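Side-chain contacts in fiber (Human adenovirus 26, PDB 6FJN), which attaches the virus to receptors on the host cell through its trimeric knob domain, the part described here: residues 82-87 / 99-104; 126-131 / 136-141; 158-163 / 169-174. One frame throughout, in Å; residues are numbered along the deposited sequence.

Contact 1: residues 82-87 / 99-104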
loop_
_atom_site.group_PDB
_atom_site.type_symbol
_atom_site.label_atom_id
_atom_site.label_comp_id
_atom_site.label_asym_id
_atom_site.label_seq_id
_atom_site.Cartn_x
_atom_site.Cartn_y
_atom_site.Cartn_z
ATOM N N TRP A 82 -1.874 -3.568 -23.700
ATOM C CA TRP A 82 -0.866 -3.492 -22.622
ATOM C C TRP A 82 0.260 -2.724 -23.214
ATOM O O TRP A 82 0.944 -3.196 -24.158
ATOM C CB TRP A 82 -0.326 -4.857 -22.229
ATOM C CG TRP A 82 0.844 -4.760 -21.260
ATOM C CD1 TRP A 82 2.154 -5.031 -21.534
ATOM C CD2 TRP A 82 0.785 -4.347 -19.901
ATOM N NE1 TRP A 82 2.910 -4.834 -20.417
ATOM C CE2 TRP A 82 2.102 -4.428 -19.384
ATOM C CE3 TRP A 82 -0.250 -3.962 -19.034
ATOM C CZ2 TRP A 82 2.386 -4.117 -18.064
ATOM C CZ3 TRP A 82 0.055 -3.648 -17.722
ATOM C CH2 TRP A 82 1.358 -3.718 -17.263
ATOM N N ASN A 83 0.399 -1.486 -22.795
ATOM C CA ASN A 83 1.490 -0.659 -23.297
ATOM C C ASN A 83 1.604 0.626 -22.451
ATOM O O ASN A 83 0.923 0.798 -21.420
ATOM C CB ASN A 83 1.425 -0.385 -24.798
ATOM C CG ASN A 83 2.745 0.183 -25.326
ATOM O OD1 ASN A 83 2.812 1.351 -25.587
ATOM N ND2 ASN A 83 3.839 -0.587 -25.208
ATOM N N TYR A 84 2.573 1.459 -22.831
ATOM C CA TYR A 84 2.750 2.744 -22.212
ATOM C C TYR A 84 1.512 3.607 -22.320
ATOM O O TYR A 84 0.866 3.589 -23.398
ATOM C CB TYR A 84 3.964 3.420 -22.838
ATOM C CG TYR A 84 5.278 2.847 -22.397
ATOM C CD1 TYR A 84 5.789 3.203 -21.168
ATOM C CD2 TYR A 84 6.019 1.937 -23.170
ATOM C CE1 TYR A 84 7.005 2.697 -20.708
ATOM C CE2 TYR A 84 7.253 1.431 -22.714
ATOM C CZ TYR A 84 7.748 1.822 -21.489
ATOM O OH TYR A 84 8.960 1.334 -21.010
ATOM N N ARG A 85 1.202 4.404 -21.298
ATOM C CA ARG A 85 -0.005 5.265 -21.254
ATOM C C ARG A 85 0.117 6.385 -22.306
ATOM O O ARG A 85 1.222 6.902 -22.577
ATOM C CB ARG A 85 -0.302 5.875 -19.842
ATOM C CG ARG A 85 -1.503 6.849 -19.770
ATOM C CD ARG A 85 -2.023 7.294 -18.388
ATOM N NE ARG A 85 -3.316 8.007 -18.506
ATOM C CZ ARG A 85 -3.989 8.656 -17.546
ATOM N NH1 ARG A 85 -3.514 8.773 -16.321
ATOM N NH2 ARG A 85 -5.160 9.245 -17.831
ATOM N N SER A 86 -1.020 6.684 -22.937
ATOM C CA SER A 86 -1.228 7.860 -23.785
ATOM C C SER A 86 -2.704 8.245 -23.608
ATOM O O SER A 86 -3.593 7.553 -24.132
ATOM C CB SER A 86 -0.915 7.533 -25.250
ATOM O OG SER A 86 -1.096 8.662 -26.106
ATOM N N ASP A 87 -2.964 9.311 -22.841
ATOM C CA ASP A 87 -4.340 9.728 -22.466
ATOM C C ASP A 87 -4.974 8.576 -21.613
ATOM O O ASP A 87 -4.290 8.096 -20.722
ATOM C CB ASP A 87 -5.109 10.199 -23.731
ATOM C CG ASP A 87 -5.804 11.548 -23.542
ATOM O OD1 ASP A 87 -5.161 12.485 -23.006
ATOM O OD2 ASP A 87 -6.972 11.687 -23.977
ATOM N N VAL A 99 12.445 -2.527 -19.431
ATOM C CA VAL A 99 13.277 -3.095 -18.397
ATOM C C VAL A 99 13.127 -2.313 -17.046
ATOM O O VAL A 99 13.094 -2.913 -16.020
ATOM C CB VAL A 99 14.730 -3.291 -18.853
ATOM C CG1 VAL A 99 15.577 -3.807 -17.699
ATOM C CG2 VAL A 99 14.765 -4.324 -19.967
ATOM N N PRO A 100 13.034 -0.955 -17.101
ATOM C CA PRO A 100 12.880 -0.218 -15.837
ATOM C C PRO A 100 11.604 -0.495 -15.060
ATOM O O PRO A 100 11.497 -0.002 -13.915
ATOM C CB PRO A 100 12.975 1.240 -16.252
ATOM C CG PRO A 100 13.821 1.171 -17.518
ATOM C CD PRO A 100 13.253 -0.037 -18.230
ATOM N N PHE A 101 10.656 -1.210 -15.645
ATOM C CA PHE A 101 9.425 -1.647 -14.948
ATOM C C PHE A 101 9.526 -3.064 -14.467
ATOM O O PHE A 101 8.608 -3.538 -13.812
ATOM C CB PHE A 101 8.218 -1.530 -15.867
ATOM C CG PHE A 101 7.862 -0.117 -16.217
ATOM C CD1 PHE A 101 8.554 0.586 -17.171
ATOM C CD2 PHE A 101 6.829 0.538 -15.551
ATOM C CE1 PHE A 101 8.236 1.902 -17.475
ATOM C CE2 PHE A 101 6.519 1.835 -15.865
ATOM C CZ PHE A 101 7.202 2.498 -16.807
ATOM N N MET A 102 10.609 -3.773 -14.799
ATOM C CA MET A 102 10.668 -5.190 -14.477
ATOM C C MET A 102 11.098 -5.384 -13.021
ATOM O O MET A 102 11.837 -4.572 -12.458
ATOM C CB MET A 102 11.640 -5.912 -15.399
ATOM C CG MET A 102 11.147 -5.979 -16.816
ATOM S SD MET A 102 9.597 -6.913 -16.996
ATOM C CE MET A 102 8.371 -5.609 -17.204
ATOM N N PRO A 103 10.661 -6.462 -12.374
ATOM C CA PRO A 103 11.082 -6.697 -10.982
ATOM C C PRO A 103 12.557 -7.054 -10.890
ATOM O O PRO A 103 13.074 -7.823 -11.695
ATOM C CB PRO A 103 10.173 -7.853 -10.512
ATOM C CG PRO A 103 9.098 -7.969 -11.551
ATOM C CD PRO A 103 9.718 -7.481 -12.819
ATOM N N ASN A 104 13.211 -6.429 -9.927
ATOM C CA ASN A 104 14.650 -6.571 -9.723
ATOM C C ASN A 104 15.025 -8.033 -9.479
ATOM O O ASN A 104 14.497 -8.666 -8.613
ATOM C CB ASN A 104 15.006 -5.713 -8.508
ATOM C CG ASN A 104 16.493 -5.643 -8.257
ATOM O OD1 ASN A 104 17.131 -6.581 -7.730
ATOM N ND2 ASN A 104 17.076 -4.548 -8.697
#

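Contact 2: residues 126-131 / 136-141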
loop_
_atom_site.group_PDB
_atom_site.type_symbol
_atom_site.label_atom_id
_atom_site.label_comp_id
_atom_site.label_asym_id
_atom_site.label_seq_id
_atom_site.Cartn_x
_atom_site.Cartn_y
_atom_site.Cartn_z
ATOM N N SER A 126 -1.980 -10.437 0.672
ATOM C CA SER A 126 -2.935 -9.610 1.428
ATOM C C SER A 126 -4.325 -10.058 1.088
ATOM O O SER A 126 -4.523 -11.120 0.440
ATOM C CB SER A 126 -2.690 -8.139 1.116
ATOM O OG SER A 126 -3.398 -7.293 2.014
ATOM N N ASN A 127 -5.342 -9.313 1.526
ATOM C CA ASN A 127 -6.715 -9.565 1.153
ATOM C C ASN A 127 -7.285 -8.456 0.302
ATOM O O ASN A 127 -7.008 -7.265 0.564
ATOM C CB ASN A 127 -7.607 -9.685 2.390
ATOM C CG ASN A 127 -7.337 -10.983 3.133
ATOM O OD1 ASN A 127 -7.744 -11.996 2.664
ATOM N ND2 ASN A 127 -6.405 -10.990 4.071
ATOM N N VAL A 128 -8.085 -8.846 -0.677
ATOM C CA VAL A 128 -8.998 -7.975 -1.402
ATOM C C VAL A 128 -10.404 -8.538 -1.157
ATOM O O VAL A 128 -10.545 -9.552 -0.460
ATOM C CB VAL A 128 -8.647 -7.863 -2.890
ATOM C CG1 VAL A 128 -7.318 -7.175 -3.066
ATOM C CG2 VAL A 128 -8.653 -9.234 -3.585
ATOM N N TYR A 129 -11.427 -7.907 -1.727
ATOM C CA TYR A 129 -12.796 -8.240 -1.290
ATOM C C TYR A 129 -13.692 -8.426 -2.508
ATOM O O TYR A 129 -13.808 -7.540 -3.385
ATOM C CB TYR A 129 -13.335 -7.166 -0.313
ATOM C CG TYR A 129 -12.576 -7.276 0.962
ATOM C CD1 TYR A 129 -11.324 -6.695 1.150
ATOM C CD2 TYR A 129 -13.052 -8.079 2.004
ATOM C CE1 TYR A 129 -10.543 -6.950 2.281
ATOM C CE2 TYR A 129 -12.291 -8.281 3.153
ATOM C CZ TYR A 129 -11.037 -7.731 3.256
ATOM O OH TYR A 129 -10.228 -7.926 4.389
ATOM N N LEU A 130 -14.321 -9.595 -2.571
ATOM C CA LEU A 130 -15.179 -9.952 -3.690
ATOM C C LEU A 130 -16.451 -9.124 -3.667
ATOM O O LEU A 130 -17.147 -9.050 -2.640
ATOM C CB LEU A 130 -15.505 -11.462 -3.635
ATOM C CG LEU A 130 -15.999 -11.956 -5.026
ATOM C CD1 LEU A 130 -14.963 -12.747 -5.738
ATOM C CD2 LEU A 130 -17.368 -12.427 -5.131
ATOM N N GLY A 131 -16.779 -8.545 -4.810
ATOM C CA GLY A 131 -17.948 -7.687 -4.895
ATOM C C GLY A 131 -17.846 -6.422 -4.093
ATOM O O GLY A 131 -18.832 -5.740 -3.857
ATOM N N GLN A 136 -16.390 -10.675 2.391
ATOM C CA GLN A 136 -15.983 -11.595 1.340
ATOM C C GLN A 136 -14.516 -11.446 0.974
ATOM O O GLN A 136 -14.154 -11.117 -0.143
ATOM C CB GLN A 136 -16.844 -11.424 0.102
ATOM C CG GLN A 136 -18.323 -11.719 0.431
ATOM C CD GLN A 136 -19.205 -11.940 -0.779
ATOM O OE1 GLN A 136 -18.973 -11.325 -1.880
ATOM N NE2 GLN A 136 -20.138 -12.795 -0.673
ATOM N N PRO A 137 -13.614 -11.774 1.913
ATOM C CA PRO A 137 -12.196 -11.702 1.602
ATOM C C PRO A 137 -11.760 -12.723 0.564
ATOM O O PRO A 137 -12.272 -13.866 0.481
ATOM C CB PRO A 137 -11.541 -12.034 2.912
ATOM C CG PRO A 137 -12.547 -12.885 3.656
ATOM C CD PRO A 137 -13.878 -12.301 3.261
ATOM N N VAL A 138 -10.785 -12.322 -0.220
ATOM C CA VAL A 138 -10.085 -13.131 -1.200
ATOM C C VAL A 138 -8.620 -12.837 -0.985
ATOM O O VAL A 138 -8.216 -11.661 -0.964
ATOM C CB VAL A 138 -10.525 -12.761 -2.614
ATOM C CG1 VAL A 138 -9.639 -13.429 -3.667
ATOM C CG2 VAL A 138 -11.978 -13.103 -2.864
ATOM N N ILE A 139 -7.774 -13.852 -0.950
ATOM C CA ILE A 139 -6.349 -13.634 -0.722
ATOM C C ILE A 139 -5.776 -13.289 -2.091
ATOM O O ILE A 139 -6.081 -13.966 -3.095
ATOM C CB ILE A 139 -5.703 -14.900 -0.136
ATOM C CG1 ILE A 139 -6.484 -15.406 1.097
ATOM C CG2 ILE A 139 -4.259 -14.672 0.189
ATOM C CD1 ILE A 139 -6.094 -16.817 1.466
ATOM N N ILE A 140 -5.019 -12.231 -2.129
ATOM C CA ILE A 140 -4.215 -11.921 -3.312
ATOM C C ILE A 140 -2.756 -12.245 -2.986
ATOM O O ILE A 140 -2.230 -11.830 -1.946
ATOM C CB ILE A 140 -4.367 -10.469 -3.774
ATOM C CG1 ILE A 140 -3.653 -10.258 -5.102
ATOM C CG2 ILE A 140 -3.988 -9.422 -2.734
ATOM C CD1 ILE A 140 -3.864 -8.890 -5.726
ATOM N N THR A 141 -2.116 -12.998 -3.889
ATOM C CA THR A 141 -0.682 -13.265 -3.801
ATOM C C THR A 141 -0.051 -12.704 -5.061
ATOM O O THR A 141 -0.400 -13.176 -6.185
ATOM C CB THR A 141 -0.377 -14.753 -3.719
ATOM O OG1 THR A 141 -1.011 -15.313 -2.560
ATOM C CG2 THR A 141 1.121 -14.977 -3.581
#

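Contact 3: residues 158-163 / 169-174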
loop_
_atom_site.group_PDB
_atom_site.type_symbol
_atom_site.label_atom_id
_atom_site.label_comp_id
_atom_site.label_asym_id
_atom_site.label_seq_id
_atom_site.Cartn_x
_atom_site.Cartn_y
_atom_site.Cartn_z
ATOM N N PHE A 158 -0.411 -12.779 -10.385
ATOM C CA PHE A 158 -1.453 -12.409 -9.429
ATOM C C PHE A 158 -2.306 -13.619 -9.217
ATOM O O PHE A 158 -2.978 -14.064 -10.172
ATOM C CB PHE A 158 -2.314 -11.257 -9.985
ATOM C CG PHE A 158 -1.536 -10.060 -10.419
ATOM C CD1 PHE A 158 -1.207 -9.042 -9.531
ATOM C CD2 PHE A 158 -1.120 -9.920 -11.734
ATOM C CE1 PHE A 158 -0.460 -7.945 -9.912
ATOM C CE2 PHE A 158 -0.362 -8.846 -12.116
ATOM C CZ PHE A 158 -0.030 -7.859 -11.212
ATOM N N THR A 159 -2.303 -14.170 -8.002
ATOM C CA THR A 159 -3.148 -15.302 -7.688
ATOM C C THR A 159 -4.199 -14.846 -6.708
ATOM O O THR A 159 -3.927 -14.065 -5.769
ATOM C CB THR A 159 -2.307 -16.434 -7.075
ATOM O OG1 THR A 159 -1.290 -16.835 -8.005
ATOM C CG2 THR A 159 -3.129 -17.673 -6.747
ATOM N N PHE A 160 -5.416 -15.346 -6.903
ATOM C CA PHE A 160 -6.533 -15.058 -6.026
ATOM C C PHE A 160 -7.009 -16.386 -5.464
ATOM O O PHE A 160 -7.281 -17.331 -6.260
ATOM C CB PHE A 160 -7.639 -14.357 -6.813
ATOM C CG PHE A 160 -7.208 -13.023 -7.366
ATOM C CD1 PHE A 160 -6.557 -12.958 -8.589
ATOM C CD2 PHE A 160 -7.336 -11.862 -6.617
ATOM C CE1 PHE A 160 -6.087 -11.773 -9.066
ATOM C CE2 PHE A 160 -6.886 -10.646 -7.118
ATOM C CZ PHE A 160 -6.250 -10.619 -8.323
ATOM N N THR A 161 -7.051 -16.500 -4.135
ATOM C CA THR A 161 -7.348 -17.769 -3.478
ATOM C C THR A 161 -8.354 -17.530 -2.385
ATOM O O THR A 161 -8.193 -16.547 -1.618
ATOM C CB THR A 161 -6.051 -18.365 -2.847
ATOM O OG1 THR A 161 -4.999 -18.394 -3.800
ATOM C CG2 THR A 161 -6.265 -19.760 -2.329
ATOM N N TRP A 162 -9.342 -18.376 -2.243
ATOM C CA TRP A 162 -10.345 -18.137 -1.207
ATOM C C TRP A 162 -10.905 -19.469 -0.747
ATOM O O TRP A 162 -10.642 -20.522 -1.310
ATOM C CB TRP A 162 -11.443 -17.183 -1.679
ATOM C CG TRP A 162 -12.231 -17.627 -2.847
ATOM C CD1 TRP A 162 -13.494 -18.114 -2.806
ATOM C CD2 TRP A 162 -11.894 -17.495 -4.226
ATOM N NE1 TRP A 162 -13.963 -18.351 -4.079
ATOM C CE2 TRP A 162 -13.002 -17.969 -4.971
ATOM C CE3 TRP A 162 -10.772 -17.066 -4.924
ATOM C CZ2 TRP A 162 -13.005 -18.002 -6.365
ATOM C CZ3 TRP A 162 -10.773 -17.108 -6.300
ATOM C CH2 TRP A 162 -11.887 -17.585 -7.016
ATOM N N GLN A 163 -11.684 -19.382 0.341
ATOM C CA GLN A 163 -12.267 -20.536 1.009
ATOM C C GLN A 163 -13.806 -20.472 1.039
ATOM O O GLN A 163 -14.461 -21.519 0.978
ATOM C CB GLN A 163 -11.719 -20.598 2.439
ATOM C CG GLN A 163 -10.190 -20.835 2.536
ATOM C CD GLN A 163 -9.267 -19.656 2.216
ATOM O OE1 GLN A 163 -9.579 -18.443 2.469
ATOM N NE2 GLN A 163 -8.089 -19.999 1.612
ATOM N N GLN A 169 -22.198 -15.730 -7.581
ATOM C CA GLN A 169 -21.669 -14.374 -7.728
ATOM C C GLN A 169 -20.731 -14.306 -8.908
ATOM O O GLN A 169 -20.118 -15.300 -9.352
ATOM C CB GLN A 169 -20.978 -13.933 -6.428
ATOM C CG GLN A 169 -21.934 -13.811 -5.267
ATOM C CD GLN A 169 -21.229 -13.342 -4.025
ATOM O OE1 GLN A 169 -21.103 -14.143 -3.030
ATOM N NE2 GLN A 169 -20.807 -12.136 -4.002
ATOM N N GLN A 170 -20.522 -13.076 -9.362
ATOM C CA GLN A 170 -19.558 -12.740 -10.386
ATOM C C GLN A 170 -18.226 -12.459 -9.723
ATOM O O GLN A 170 -18.162 -11.665 -8.757
ATOM C CB GLN A 170 -20.046 -11.497 -11.125
ATOM C CG GLN A 170 -19.122 -11.008 -12.224
ATOM C CD GLN A 170 -19.758 -9.889 -13.011
ATOM O OE1 GLN A 170 -20.848 -9.360 -12.655
ATOM N NE2 GLN A 170 -19.106 -9.475 -14.093
ATOM N N PHE A 171 -17.140 -13.048 -10.214
ATOM C CA PHE A 171 -15.829 -12.692 -9.680
ATOM C C PHE A 171 -15.517 -11.253 -10.031
ATOM O O PHE A 171 -15.446 -10.881 -11.216
ATOM C CB PHE A 171 -14.751 -13.630 -10.189
ATOM C CG PHE A 171 -13.423 -13.383 -9.535
ATOM C CD1 PHE A 171 -12.609 -12.335 -9.954
ATOM C CD2 PHE A 171 -12.978 -14.185 -8.500
ATOM C CE1 PHE A 171 -11.426 -12.069 -9.352
ATOM C CE2 PHE A 171 -11.747 -13.921 -7.882
ATOM C CZ PHE A 171 -10.982 -12.847 -8.325
ATOM N N ASP A 172 -15.276 -10.442 -9.015
ATOM C CA ASP A 172 -14.871 -9.050 -9.187
ATOM C C ASP A 172 -14.283 -8.663 -7.842
ATOM O O ASP A 172 -14.848 -9.053 -6.796
ATOM C CB ASP A 172 -16.060 -8.158 -9.505
ATOM C CG ASP A 172 -15.635 -6.751 -9.950
ATOM O OD1 ASP A 172 -14.484 -6.533 -10.179
ATOM O OD2 ASP A 172 -16.541 -5.894 -10.117
ATOM N N VAL A 173 -13.153 -7.995 -7.814
ATOM C CA VAL A 173 -12.493 -7.657 -6.549
ATOM C C VAL A 173 -12.135 -6.208 -6.462
ATOM O O VAL A 173 -11.958 -5.505 -7.483
ATOM C CB VAL A 173 -11.247 -8.543 -6.301
ATOM C CG1 VAL A 173 -11.626 -9.967 -6.008
ATOM C CG2 VAL A 173 -10.236 -8.433 -7.445
ATOM N N THR A 174 -12.031 -5.720 -5.237
ATOM C CA THR A 174 -11.525 -4.390 -4.963
ATOM C C THR A 174 -10.104 -4.219 -5.479
ATOM O O THR A 174 -9.383 -5.178 -5.755
ATOM C CB THR A 174 -11.603 -4.110 -3.448
ATOM O OG1 THR A 174 -10.941 -5.152 -2.728
ATOM C CG2 THR A 174 -13.032 -4.014 -2.996
#

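Contact 1: residues 82-87 / 99-104
Tyr-84 and Phe-101 meet through their rings, and this aromatic pair makes up nearly all of the contact. The closest approach is carbon to carbon, Tyr-84 CE1 to Phe-101 CE1 at 3.5 Å, with Phe-101 CZ 3.9 Å from the same Tyr-84 CE1. The rings meet obliquely, centroids 5.6 Å apart and planes at 75°. In Tyr-84, CG stands anti to the carbonyl carbon (chi1 -74°), which bends the ring in toward Phe-101. With Tyr-84 CA and Phe-101 CA 10.8 Å apart, the backbones stay distant and the rings alone bridge them.

Polar bonds hold each side in place rather than crossing between them. Tyr-84 OH passes 3.7 Å from Phe-101 CE1 but is hydrogen-bonded to Asn-97 O, which ties down the far end of the phenol ring. On the other segment, Met-102 N bonds to Val-99 O at 2.9 Å, closing the short 3-10 turn from which Phe-101 projects, and Phe-101 O accepts a bond from Tyr-180 OH.

Both residues are buried. Leu-4 touches both rings, and Phe-101 also packs on Lys-30, which binds L-glutamate in a structure of this protein; none is bound to this chain. The pair thus joins strand 83-86, in the antiparallel sheet that also holds strands 3-5 and 22-31, to the long loop between strands 89-90 and 123-129.

Contact 2: residues 126-131 / 136-141
Val-128 and Val-138 face each other as an antiparallel hydrogen-bonded pair. Val-128 N bonds to Val-138 O and Val-138 N to Val-128 O, both at 2.8 Å. Val-128 CG2, set between its backbone N and carbonyl carbon (chi1 -66° for CG1), rests 4.1 Å from Val-138 CB, while CG1 reaches Ile-140 CG2 at 4.0 Å. Phe-176 touches Val-128 and Ile-140, and Phe-160 packs on Val-138 and Ile-140, on the face that Ser-126 shares.

The two strands, 123-129 and 137-144, form a beta hairpin at one border of the knob's four-stranded antiparallel sheet. Toward its turn, Leu-130 N bonds to Gln-136 O at 2.9 Å, and Leu-130 CB lies 4.0 Å from Val-138 CG2. Gln-136 runs extended beyond CG past Leu-130, bringing OE1 beside Leu-130 CD2 and to 3.0 Å from Leu-130 O, two acceptors with no bond between them; its NE2 bonds to Gln-169 OE1. On the other face Tyr-129 lays CE2 3.8 Å from Pro-137 CB, and the tyrosine also packs on Ile-125 of a neighbouring subunit.

Contact 3: residues 158-163 / 169-174
An aromatic cluster of Phe-160, Trp-162 and Phe-171 joins the end of strand 154-161 to the loop that follows it. Phe-171 lies at the centre and uses its edge on both neighbours. Toward Phe-160 the pair is T-shaped: the edge of Phe-171 is directed at the Phe-160 face, with planes at 78° and centroids 5.7 Å apart. Phe-171 CZ is the atom that makes the approach, 3.9 Å from Phe-160 CG and 4.0 Å from Phe-160 CB, near the root of that ring. Next to CZ, Phe-171 CE2 comes 3.7 Å from Trp-162 CZ3 and 3.8 Å from Trp-162 CH2, so the outer corner of the indole's six-membered ring takes the contact. These two rings are inclined at 45° in an oblique pairing.

Phe-160, on the strand, and Trp-162, just past its end, both point toward the loop. The knob is a sandwich of two antiparallel sheets, and Phe-160 and Phe-171 both pack on Leu-41 of strand 34-43, in the facing sheet. Phe-171 swings its ring away from its own backbone N (chi1 -174°), which carries CZ and CE2 to the two partners.

Val-173 adds an aliphatic contact, its CG2 4.0 Å from Phe-160 CE2, at the outer part of that ring. Trp-162 also stacks with Tyr-166 in the loop between the two segments. Between Phe-171 and Val-173, Asp-172 forms a salt bridge through OD2 with Lys-117 of a neighbouring subunit.

Contacts 2 and 3 are neighbours, their centres 6 Å apart: strands 137-144 and 154-161 lie side by side in the four-stranded sheet, where Ile-139 N probably bonds to Thr-161 O, and Thr-159 N to Thr-141 O, each at 2.8 Å. The loop of contact 3 returns past the hairpin of contact 2, and both contacts touch the second subunit. Contact 1 sits across the chain's centre, about 25 Å from either, centre to centre. It alone lies near the L-glutamate site, seen in a structure of this protein and without ligand in this chain: the Phe-101 side chain is about 4 Å from that of Lys-30 and about 6 Å from that of Thr-182.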